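Local coordinates for nicotinamide-nucleotide adenylyltransferase NadR family / Ribosylnicotinamide kinase (Lactococcus lactis subsp. cremoris, PDB 6GYE), which probably phosphorylates nicotinamide riboside to the mononucleotide and may also adenylylate that product to NAD+, at residues A24-T28 / G29-Q33; R103-E106 / L107-H110; L196-R199 / L200-I204; L281-L284 / F285-T288. One frame throughout, in Å; residues are numbered along the deposited sequence. Where two conformers were deposited one is given.

Interaction 1: A24-T28 / G29-Q33; sequences APLHT and GHQQQ. With SO4 (sulfate ion), chain E.
The HTGH sequence of residues 27-30 matches the HIGH-type motif of nucleotidyltransferases, consistent with its place at the N terminus of helix 28-40. His27 and His30 form a capping box. His27 is the N-cap, and its ND1 accepts from Gly29 N at 2.9 Å. The amide is somewhat tilted from the ring plane. In return His27 N donates to His30 ND1 at 3.2 Å, and here the donor lies in the plane of the ring. The His27 CG sits between its own N and carbonyl carbon (chi1 60°), which folds the ring back over the helix start. His30 ND1 then lies 3.6 Å above the His27 ring, over its centre, with the two planes at 38°. Leu26 CD1 also packs 3.6 Å from His30 CB. The far nitrogen of His27, NE2, is bonded to Ile153 O of helix 151-162. His30 NE2 donates to O1 of a sulfate at 2.7 Å, almost straight at 176°. Thr22 N, Phe23 N and Arg150 NH1 also hold this anion. With ND1 accepting and NE2 donating, the His30 ring is fixed in its rotation. The sulfate probably marks a place for a nucleotide phosphate, as in related adenylyltransferases.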
loop_
_atom_site.group_PDB
_atom_site.type_symbol
_atom_site.label_atom_id
_atom_site.label_comp_id
_atom_site.label_asym_id
_atom_site.label_seq_id
_atom_site.Cartn_x
_atom_site.Cartn_y
_atom_site.Cartn_z
ATOM N N ALA A 24 1.554 4.039 12.000
ATOM C CA ALA A 24 0.943 2.924 11.276
ATOM C C ALA A 24 -0.524 3.239 10.994
ATOM O O ALA A 24 -1.423 2.564 11.510
ATOM C CB ALA A 24 1.076 1.627 12.076
ATOM N N PRO A 25 -0.806 4.239 10.142
ATOM C CA PRO A 25 0.104 5.048 9.330
ATOM C C PRO A 25 0.392 6.437 9.865
ATOM O O PRO A 25 -0.287 6.903 10.766
ATOM C CB PRO A 25 -0.668 5.170 8.026
ATOM C CG PRO A 25 -2.098 5.352 8.524
ATOM C CD PRO A 25 -2.209 4.523 9.786
ATOM N N LEU A 26 1.405 7.083 9.290
ATOM C CA LEU A 26 1.551 8.529 9.394
ATOM C C LEU A 26 0.338 9.218 8.775
ATOM O O LEU A 26 -0.114 8.832 7.694
ATOM C CB LEU A 26 2.832 8.960 8.678
ATOM C CG LEU A 26 3.126 10.450 8.515
ATOM C CD1 LEU A 26 3.443 11.070 9.856
ATOM C CD2 LEU A 26 4.314 10.616 7.569
ATOM N N HIS A 27 -0.208 10.227 9.458
ATOM C CA HIS A 27 -1.340 10.969 8.901
ATOM C C HIS A 27 -1.198 12.448 9.237
ATOM O O HIS A 27 -0.242 12.868 9.897
ATOM C CB HIS A 27 -2.687 10.400 9.373
ATOM C CG HIS A 27 -2.884 10.432 10.857
ATOM N ND1 HIS A 27 -3.142 11.597 11.554
ATOM C CD2 HIS A 27 -2.884 9.436 11.776
ATOM C CE1 HIS A 27 -3.280 11.316 12.840
ATOM N NE2 HIS A 27 -3.133 10.013 13.000
ATOM N N THR A 28 -2.156 13.252 8.759
ATOM C CA THR A 28 -1.986 14.698 8.843
ATOM C C THR A 28 -2.030 15.205 10.281
ATOM O O THR A 28 -1.467 16.272 10.556
ATOM C CB THR A 28 -3.038 15.433 7.988
ATOM O OG1 THR A 28 -4.327 14.983 8.324
ATOM C CG2 THR A 28 -2.848 15.142 6.524
ATOM N N GLY A 29 -2.672 14.471 11.202
ATOM C CA GLY A 29 -2.595 14.842 12.611
ATOM C C GLY A 29 -1.163 14.852 13.122
ATOM O O GLY A 29 -0.723 15.821 13.746
ATOM N N HIS A 30 -0.410 13.771 12.853
ATOM C CA HIS A 30 1.026 13.765 13.125
ATOM C C HIS A 30 1.700 14.960 12.473
ATOM O O HIS A 30 2.504 15.671 13.103
ATOM C CB HIS A 30 1.679 12.484 12.596
ATOM C CG HIS A 30 1.222 11.226 13.269
ATOM N ND1 HIS A 30 0.604 10.202 12.581
ATOM C CD2 HIS A 30 1.354 10.796 14.546
ATOM C CE1 HIS A 30 0.338 9.213 13.417
ATOM N NE2 HIS A 30 0.787 9.548 14.614
ATOM N N GLN A 31 1.410 15.167 11.186
ATOM C CA GLN A 31 2.199 16.107 10.403
ATOM C C GLN A 31 2.008 17.528 10.901
ATOM O O GLN A 31 2.965 18.306 10.937
ATOM C CB GLN A 31 1.850 15.960 8.925
ATOM C CG GLN A 31 2.327 14.625 8.400
ATOM C CD GLN A 31 1.655 14.172 7.109
ATOM O OE1 GLN A 31 1.773 13.011 6.726
ATOM N NE2 GLN A 31 0.937 15.077 6.446
ATOM N N GLN A 32 0.781 17.883 11.287
ATOM C CA GLN A 32 0.547 19.215 11.830
ATOM C C GLN A 32 1.313 19.419 13.127
ATOM O O GLN A 32 1.849 20.504 13.368
ATOM C CB GLN A 32 -0.954 19.453 12.020
ATOM C CG GLN A 32 -1.626 19.735 10.681
ATOM C CD GLN A 32 -2.979 19.058 10.526
ATOM O OE1 GLN A 32 -3.720 18.896 11.490
ATOM N NE2 GLN A 32 -3.279 18.607 9.310
ATOM N N GLN A 33 1.388 18.384 13.971
ATOM C CA GLN A 33 2.145 18.530 15.210
ATOM C C GLN A 33 3.632 18.640 14.928
ATOM O O GLN A 33 4.326 19.457 15.546
ATOM C CB GLN A 33 1.876 17.363 16.164
ATOM C CG GLN A 33 0.504 17.421 16.823
ATOM C CD GLN A 33 0.396 16.508 18.029
ATOM O OE1 GLN A 33 1.117 15.514 18.142
ATOM N NE2 GLN A 33 -0.511 16.841 18.940
HETATM S S SO4 E . 0.668 6.580 16.796
HETATM O O1 SO4 E . 0.500 8.029 16.842
HETATM O O2 SO4 E . 0.466 6.072 15.434
HETATM O O3 SO4 E . 2.023 6.329 17.270
HETATM O O4 SO4 E . -0.303 5.899 17.650
#

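Interaction 2: R103-E106 / L107-H110; sequences RLFE and LIHH
Phe105 O takes the hydrogen bond of His109 N at 2.9 Å and also lies under the His109 imidazole. This is ordinary alpha-helical i to i+4 geometry in the last two turns of helix 95-110. The helix packs on the parallel sheet of the N-terminal half, which has the nucleotide-binding Rossmann-like order 3-2-1-4-5. The His109 CG stands anti to its own carbonyl carbon (chi1 -64°), which swings the ring back over the preceding turn. The carbonyl oxygen of Phe105 then sits 3.1 Å from the ring plane, offset toward the rim. His109 ND1 is near this oxygen too, but the angle is too poor for a bond. The polar end of His109 is held elsewhere: NE2 is bonded to Asp139 OD2, which fixes how the ring is turned.

Phe105 and Ile108 lie side by side and point the same way. The CD1 carbon on one side of the Phe105 ring meets the Ile108 CD1 methyl at 4.1 Å. The Phe105 ring also meets Tyr143 edge-to-face. Leu104 and Ile108 both rest on Phe121 of strand 118-123, so this side of the helix faces the sheet. Leu107 touches Ser83 and Leu85 of strand 80-86. Arg103 stretches away from the turn to a salt bridge with Glu99 and a bond to Asn88 O. The backbone keeps its regular ladder beneath these side chains. Leu107 N reaches Arg103 O at 2.9 Å, and Leu107 CB packs 3.2 Å from Leu104 O.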
loop_
_atom_site.group_PDB
_atom_site.type_symbol
_atom_site.label_atom_id
_atom_site.label_comp_id
_atom_site.label_asym_id
_atom_site.label_seq_id
_atom_site.Cartn_x
_atom_site.Cartn_y
_atom_site.Cartn_z
ATOM N N ARG A 103 18.667 3.146 25.163
ATOM C CA ARG A 103 18.548 3.178 23.713
ATOM C C ARG A 103 18.088 4.548 23.242
ATOM O O ARG A 103 18.588 5.075 22.244
ATOM C CB ARG A 103 17.568 2.103 23.250
ATOM C CG ARG A 103 17.908 0.708 23.733
ATOM C CD ARG A 103 16.970 -0.310 23.110
ATOM N NE ARG A 103 17.189 -1.647 23.653
ATOM C CZ ARG A 103 16.422 -2.692 23.366
ATOM N NH1 ARG A 103 15.386 -2.540 22.547
ATOM N NH2 ARG A 103 16.683 -3.879 23.902
ATOM N N LEU A 104 17.154 5.152 23.970
ATOM C CA LEU A 104 16.625 6.444 23.555
ATOM C C LEU A 104 17.711 7.512 23.560
ATOM O O LEU A 104 17.880 8.247 22.580
ATOM C CB LEU A 104 15.468 6.842 24.466
ATOM C CG LEU A 104 14.987 8.250 24.181
ATOM C CD1 LEU A 104 14.516 8.324 22.712
ATOM C CD2 LEU A 104 13.879 8.617 25.139
ATOM N N PHE A 105 18.468 7.606 24.649
ATOM C CA PHE A 105 19.490 8.641 24.713
ATOM C C PHE A 105 20.654 8.333 23.784
ATOM O O PHE A 105 21.305 9.253 23.277
ATOM C CB PHE A 105 19.949 8.829 26.152
ATOM C CG PHE A 105 18.933 9.522 26.998
ATOM C CD1 PHE A 105 18.707 10.881 26.842
ATOM C CD2 PHE A 105 18.174 8.817 27.913
ATOM C CE1 PHE A 105 17.750 11.535 27.602
ATOM C CE2 PHE A 105 17.223 9.459 28.678
ATOM C CZ PHE A 105 17.007 10.827 28.521
ATOM N N GLU A 106 20.926 7.055 23.541
ATOM C CA GLU A 106 21.905 6.723 22.518
ATOM C C GLU A 106 21.463 7.255 21.158
ATOM O O GLU A 106 22.269 7.825 20.416
ATOM C CB GLU A 106 22.125 5.217 22.492
ATOM C CG GLU A 106 23.177 4.764 21.512
ATOM C CD GLU A 106 23.711 3.399 21.872
ATOM O OE1 GLU A 106 24.942 3.200 21.799
ATOM O OE2 GLU A 106 22.896 2.537 22.266
ATOM N N LEU A 107 20.170 7.120 20.838
ATOM C CA LEU A 107 19.636 7.659 19.588
ATOM C C LEU A 107 19.865 9.159 19.491
ATOM O O LEU A 107 20.269 9.670 18.442
ATOM C CB LEU A 107 18.142 7.377 19.492
ATOM C CG LEU A 107 17.576 6.191 18.726
ATOM C CD1 LEU A 107 16.087 6.431 18.486
ATOM C CD2 LEU A 107 18.302 5.996 17.440
ATOM N N ILE A 108 19.582 9.884 20.571
ATOM C CA ILE A 108 19.787 11.331 20.587
ATOM C C ILE A 108 21.260 11.663 20.373
ATOM O O ILE A 108 21.612 12.568 19.605
ATOM C CB ILE A 108 19.274 11.921 21.911
ATOM C CG1 ILE A 108 17.768 11.727 22.028
ATOM C CG2 ILE A 108 19.659 13.395 22.024
ATOM C CD1 ILE A 108 17.184 12.328 23.273
ATOM N N HIS A 109 22.141 10.958 21.080
ATOM C CA HIS A 109 23.569 11.222 20.946
ATOM C C HIS A 109 24.037 10.987 19.511
ATOM O O HIS A 109 24.743 11.819 18.930
ATOM C CB HIS A 109 24.352 10.357 21.933
ATOM C CG HIS A 109 24.061 10.666 23.371
ATOM N ND1 HIS A 109 24.304 9.769 24.389
ATOM C CD2 HIS A 109 23.539 11.770 23.962
ATOM C CE1 HIS A 109 23.949 10.308 25.545
ATOM N NE2 HIS A 109 23.478 11.520 25.312
ATOM N N HIS A 110 23.633 9.864 18.917
ATOM C CA HIS A 110 24.128 9.503 17.593
ATOM C C HIS A 110 23.652 10.484 16.528
ATOM O O HIS A 110 24.402 10.820 15.605
ATOM C CB HIS A 110 23.681 8.082 17.243
ATOM C CG HIS A 110 24.288 7.549 15.981
ATOM N ND1 HIS A 110 25.652 7.508 15.767
ATOM C CD2 HIS A 110 23.717 7.048 14.860
ATOM C CE1 HIS A 110 25.891 6.994 14.573
ATOM N NE2 HIS A 110 24.735 6.707 14.004
#

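Interaction 3: L196-R199 / L200-I204; sequences LVRR and LARSI
The guanidinium groups of Arg198 and Arg202 are turned 48° against each other, and Arg198 CB approaches the Arg202 group obliquely. Both belong to helix 193-203, whose first residues are part of what is probably the Walker A P-loop. The two side chains run alongside each other, one turn apart, and point the same way. Arg202 NH1 comes 3.8 Å from Arg198 CB, so it meets the aliphatic part of its neighbour. The charged ends stay apart, with Arg198 NE 4.9 Å from Arg202 NH1. Arg198 NH2 has its own counter-ion in Glu210, which would probably offset the like charges.

The buried side of the same turn is apolar. Leu196 and Leu200 cross at a slant, CG of the first 3.7 Å from CD1 of the second. Leu200 then reaches Leu298 of strand 296-300, and Ala201 rests on Phe257 of strand 255-259, so this side packs against the parallel sheet.

At the C-terminal end, Arg199 O accepts from Ser203 N at 3.0 Å. Ser203 OG lies beside its own N (chi1 -62°) and reaches the same oxygen from the opposite face of the carbonyl plane. It is also bonded to Tyr359 OH of helix 358-370. An alanine here would keep the backbone bond but is likely to leave the Tyr359 hydroxyl without this partner. Ser203 OG is modelled 2.5 Å from Arg199 O, so short that the exact value is doubtful.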
loop_
_atom_site.group_PDB
_atom_site.type_symbol
_atom_site.label_atom_id
_atom_site.label_comp_id
_atom_site.label_asym_id
_atom_site.label_seq_id
_atom_site.Cartn_x
_atom_site.Cartn_y
_atom_site.Cartn_z
ATOM N N LEU A 196 -16.103 -2.196 -19.503
ATOM C CA LEU A 196 -16.552 -2.382 -18.124
ATOM C C LEU A 196 -15.647 -1.652 -17.132
ATOM O O LEU A 196 -16.131 -0.924 -16.254
ATOM C CB LEU A 196 -16.620 -3.873 -17.784
ATOM C CG LEU A 196 -17.134 -4.172 -16.370
ATOM C CD1 LEU A 196 -18.554 -3.680 -16.215
ATOM C CD2 LEU A 196 -17.036 -5.647 -16.025
ATOM N N VAL A 197 -14.330 -1.851 -17.262
ATOM C CA VAL A 197 -13.336 -1.229 -16.382
ATOM C C VAL A 197 -13.522 0.284 -16.335
ATOM O O VAL A 197 -13.572 0.892 -15.259
ATOM C CB VAL A 197 -11.913 -1.584 -16.862
ATOM C CG1 VAL A 197 -10.870 -0.707 -16.164
ATOM C CG2 VAL A 197 -11.612 -3.058 -16.640
ATOM N N ARG A 198 -13.623 0.914 -17.509
ATOM C CA ARG A 198 -13.718 2.369 -17.559
ATOM C C ARG A 198 -15.021 2.865 -16.958
ATOM O O ARG A 198 -15.027 3.871 -16.238
ATOM C CB ARG A 198 -13.580 2.859 -18.997
ATOM C CG ARG A 198 -12.247 2.487 -19.618
ATOM C CD ARG A 198 -12.153 2.951 -21.063
ATOM N NE ARG A 198 -10.795 2.792 -21.570
ATOM C CZ ARG A 198 -10.445 2.972 -22.834
ATOM N NH1 ARG A 198 -11.354 3.313 -23.735
ATOM N NH2 ARG A 198 -9.185 2.803 -23.192
ATOM N N ARG A 199 -16.134 2.169 -17.225
ATOM C CA ARG A 199 -17.403 2.590 -16.642
ATOM C C ARG A 199 -17.400 2.388 -15.129
ATOM O O ARG A 199 -17.843 3.272 -14.381
ATOM C CB ARG A 199 -18.563 1.856 -17.304
ATOM C CG ARG A 199 -18.606 2.153 -18.783
ATOM C CD ARG A 199 -19.918 2.632 -19.280
ATOM N NE ARG A 199 -20.744 1.592 -19.872
ATOM C CZ ARG A 199 -21.195 1.626 -21.122
ATOM N NH1 ARG A 199 -20.893 2.652 -21.916
ATOM N NH2 ARG A 199 -21.968 0.646 -21.566
ATOM N N LEU A 200 -16.883 1.251 -14.647
ATOM C CA LEU A 200 -16.826 1.054 -13.196
ATOM C C LEU A 200 -15.987 2.143 -12.532
ATOM O O LEU A 200 -16.440 2.793 -11.587
ATOM C CB LEU A 200 -16.281 -0.333 -12.851
ATOM C CG LEU A 200 -17.144 -1.549 -13.207
ATOM C CD1 LEU A 200 -16.356 -2.827 -12.980
ATOM C CD2 LEU A 200 -18.449 -1.573 -12.408
ATOM N N ALA A 201 -14.766 2.373 -13.038
ATOM C CA ALA A 201 -13.869 3.375 -12.455
ATOM C C ALA A 201 -14.461 4.776 -12.546
ATOM O O ALA A 201 -14.482 5.527 -11.561
ATOM C CB ALA A 201 -12.500 3.344 -13.151
ATOM N N ARG A 202 -14.945 5.152 -13.729
ATOM C CA ARG A 202 -15.468 6.505 -13.865
ATOM C C ARG A 202 -16.699 6.705 -12.988
ATOM O O ARG A 202 -16.970 7.830 -12.558
ATOM C CB ARG A 202 -15.739 6.824 -15.340
ATOM C CG ARG A 202 -14.432 7.127 -16.106
ATOM C CD ARG A 202 -14.565 7.008 -17.612
ATOM N NE ARG A 202 -13.333 7.419 -18.277
ATOM C CZ ARG A 202 -13.011 7.135 -19.535
ATOM N NH1 ARG A 202 -13.818 6.413 -20.313
ATOM N NH2 ARG A 202 -11.865 7.585 -20.016
ATOM N N SER A 203 -17.421 5.629 -12.657
ATOM C CA SER A 203 -18.606 5.780 -11.808
ATOM C C SER A 203 -18.252 6.369 -10.450
ATOM O O SER A 203 -19.088 7.030 -9.828
ATOM C CB SER A 203 -19.302 4.435 -11.606
ATOM O OG SER A 203 -19.759 3.905 -12.839
ATOM N N ILE A 204 -17.013 6.202 -9.995
ATOM C CA ILE A 204 -16.688 6.701 -8.664
ATOM C C ILE A 204 -15.411 7.539 -8.667
ATOM O O ILE A 204 -14.784 7.720 -7.616
ATOM C CB ILE A 204 -16.563 5.527 -7.671
ATOM C CG1 ILE A 204 -15.522 4.508 -8.166
ATOM C CG2 ILE A 204 -17.918 4.846 -7.458
ATOM C CD1 ILE A 204 -15.147 3.465 -7.097
#

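Interaction 4: L281-L284 / F285-T288; sequences LEPL and FRKT
Leu284 O is gripped twice by Thr288, by its backbone N at 3.0 Å and by OG1 at 2.8 Å. The two donors reach it from opposite faces of the carbonyl plane. Both residues lie on helix 275-290 of the probable kinase domain, which belongs to the P-loop NTPase clan. With chi1 at -55°, Thr288 OG1 lies beside its own N and can reach the carbonyl one turn back. Leu284 CD1 is next to this OG1 at 3.6 Å. Glu282 crosses Phe285 at about a right angle, OE1 3.8 Å from Phe285 CB. The Glu282 carboxylate is held by a salt bridge from OE2 to Arg266 of helix 262-272.

Farther out, helix 229-247 covers this side, with Ile236 touching both Phe285 and Thr288. Thr288 also touches Tyr240, a residue of the nicotinamide riboside pocket, so it stands in the second shell. A valine in its place would probably leave Leu284 O with the backbone donor alone and put a methyl where a polar atom now sits. Lys287 NZ is salt-bridged to Asp291, another pocket residue. One turn before Thr288, on the buried side, Phe285 CE2 packs 3.7 Å from Leu281 CB.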
loop_
_atom_site.group_PDB
_atom_site.type_symbol
_atom_site.label_atom_id
_atom_site.label_comp_id
_atom_site.label_asym_id
_atom_site.label_seq_id
_atom_site.Cartn_x
_atom_site.Cartn_y
_atom_site.Cartn_z
ATOM N N LEU A 281 8.944 -19.521 -17.895
ATOM C CA LEU A 281 8.380 -18.283 -17.360
ATOM C C LEU A 281 7.804 -18.435 -15.958
ATOM O O LEU A 281 7.519 -17.420 -15.316
ATOM C CB LEU A 281 7.279 -17.736 -18.277
ATOM C CG LEU A 281 7.775 -17.251 -19.634
ATOM C CD1 LEU A 281 6.618 -16.832 -20.525
ATOM C CD2 LEU A 281 8.720 -16.107 -19.397
ATOM N N GLU A 282 7.631 -19.665 -15.477
ATOM C CA GLU A 282 6.971 -19.900 -14.193
ATOM C C GLU A 282 7.565 -19.098 -13.042
ATOM O O GLU A 282 6.786 -18.525 -12.264
ATOM C CB GLU A 282 6.984 -21.406 -13.884
ATOM C CG GLU A 282 5.735 -22.162 -14.319
ATOM C CD GLU A 282 4.489 -21.760 -13.534
ATOM O OE1 GLU A 282 3.989 -20.625 -13.725
ATOM O OE2 GLU A 282 4.014 -22.585 -12.717
ATOM N N PRO A 283 8.890 -19.021 -12.853
ATOM C CA PRO A 283 9.403 -18.187 -11.750
ATOM C C PRO A 283 8.955 -16.739 -11.824
ATOM O O PRO A 283 8.554 -16.172 -10.803
ATOM C CB PRO A 283 10.924 -18.329 -11.887
ATOM C CG PRO A 283 11.109 -19.648 -12.553
ATOM C CD PRO A 283 9.982 -19.746 -13.532
ATOM N N LEU A 284 8.996 -16.121 -13.004
ATOM C CA LEU A 284 8.540 -14.739 -13.117
ATOM C C LEU A 284 7.035 -14.627 -12.862
ATOM O O LEU A 284 6.574 -13.645 -12.262
ATOM C CB LEU A 284 8.911 -14.171 -14.486
ATOM C CG LEU A 284 8.399 -12.760 -14.791
ATOM C CD1 LEU A 284 8.935 -11.722 -13.803
ATOM C CD2 LEU A 284 8.712 -12.367 -16.220
ATOM N N PHE A 285 6.248 -15.611 -13.307
ATOM C CA PHE A 285 4.822 -15.604 -12.977
ATOM C C PHE A 285 4.618 -15.623 -11.469
ATOM O O PHE A 285 3.878 -14.798 -10.924
ATOM C CB PHE A 285 4.103 -16.802 -13.607
ATOM C CG PHE A 285 3.673 -16.591 -15.031
ATOM C CD1 PHE A 285 2.819 -15.554 -15.367
ATOM C CD2 PHE A 285 4.101 -17.454 -16.027
ATOM C CE1 PHE A 285 2.416 -15.366 -16.676
ATOM C CE2 PHE A 285 3.700 -17.277 -17.330
ATOM C CZ PHE A 285 2.860 -16.230 -17.662
ATOM N N ARG A 286 5.272 -16.574 -10.784
ATOM C CA ARG A 286 5.076 -16.755 -9.349
ATOM C C ARG A 286 5.488 -15.506 -8.580
ATOM O O ARG A 286 4.746 -15.018 -7.720
ATOM C CB ARG A 286 5.860 -17.979 -8.852
ATOM C CG ARG A 286 5.441 -19.309 -9.478
ATOM C CD ARG A 286 5.879 -20.523 -8.648
ATOM N NE ARG A 286 7.316 -20.545 -8.383
ATOM C CZ ARG A 286 8.217 -21.079 -9.199
ATOM N NH1 ARG A 286 7.830 -21.636 -10.338
ATOM N NH2 ARG A 286 9.503 -21.045 -8.878
ATOM N N LYS A 287 6.681 -14.987 -8.867
ATOM C CA LYS A 287 7.110 -13.724 -8.271
ATOM C C LYS A 287 6.057 -12.630 -8.473
ATOM O O LYS A 287 5.592 -12.009 -7.509
ATOM C CB LYS A 287 8.455 -13.318 -8.884
ATOM C CG LYS A 287 9.329 -12.368 -8.084
ATOM C CD LYS A 287 8.952 -10.917 -8.330
ATOM C CE LYS A 287 9.695 -9.968 -7.388
ATOM N NZ LYS A 287 9.305 -8.528 -7.575
ATOM N N THR A 288 5.615 -12.426 -9.713
ATOM C CA THR A 288 4.698 -11.321 -9.978
ATOM C C THR A 288 3.331 -11.541 -9.334
ATOM O O THR A 288 2.761 -10.614 -8.745
ATOM C CB THR A 288 4.562 -11.107 -11.473
ATOM O OG1 THR A 288 5.873 -10.917 -12.041
ATOM C CG2 THR A 288 3.662 -9.890 -11.755
#

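Each contact is local to an unbroken stretch of chain. Interaction 1 joins a loop to a helix start, and the others join successive helix turns. None closes a long loop, and they follow in series without nesting or crossing. Interaction 1 leads from strand 15-21 into helix 28-40. Interaction 2 ends helix 95-110 on the same five-stranded sheet, with the two centres about 23 Å apart. The chain then enters the probable kinase domain. Interaction 3 lies on the helix that begins in the probable P-loop, against the four-stranded sheet. Interaction 4 lies on helix 275-290 near the riboside pocket. Interactions 2 and 3 are farthest apart, about 51 Å between centres.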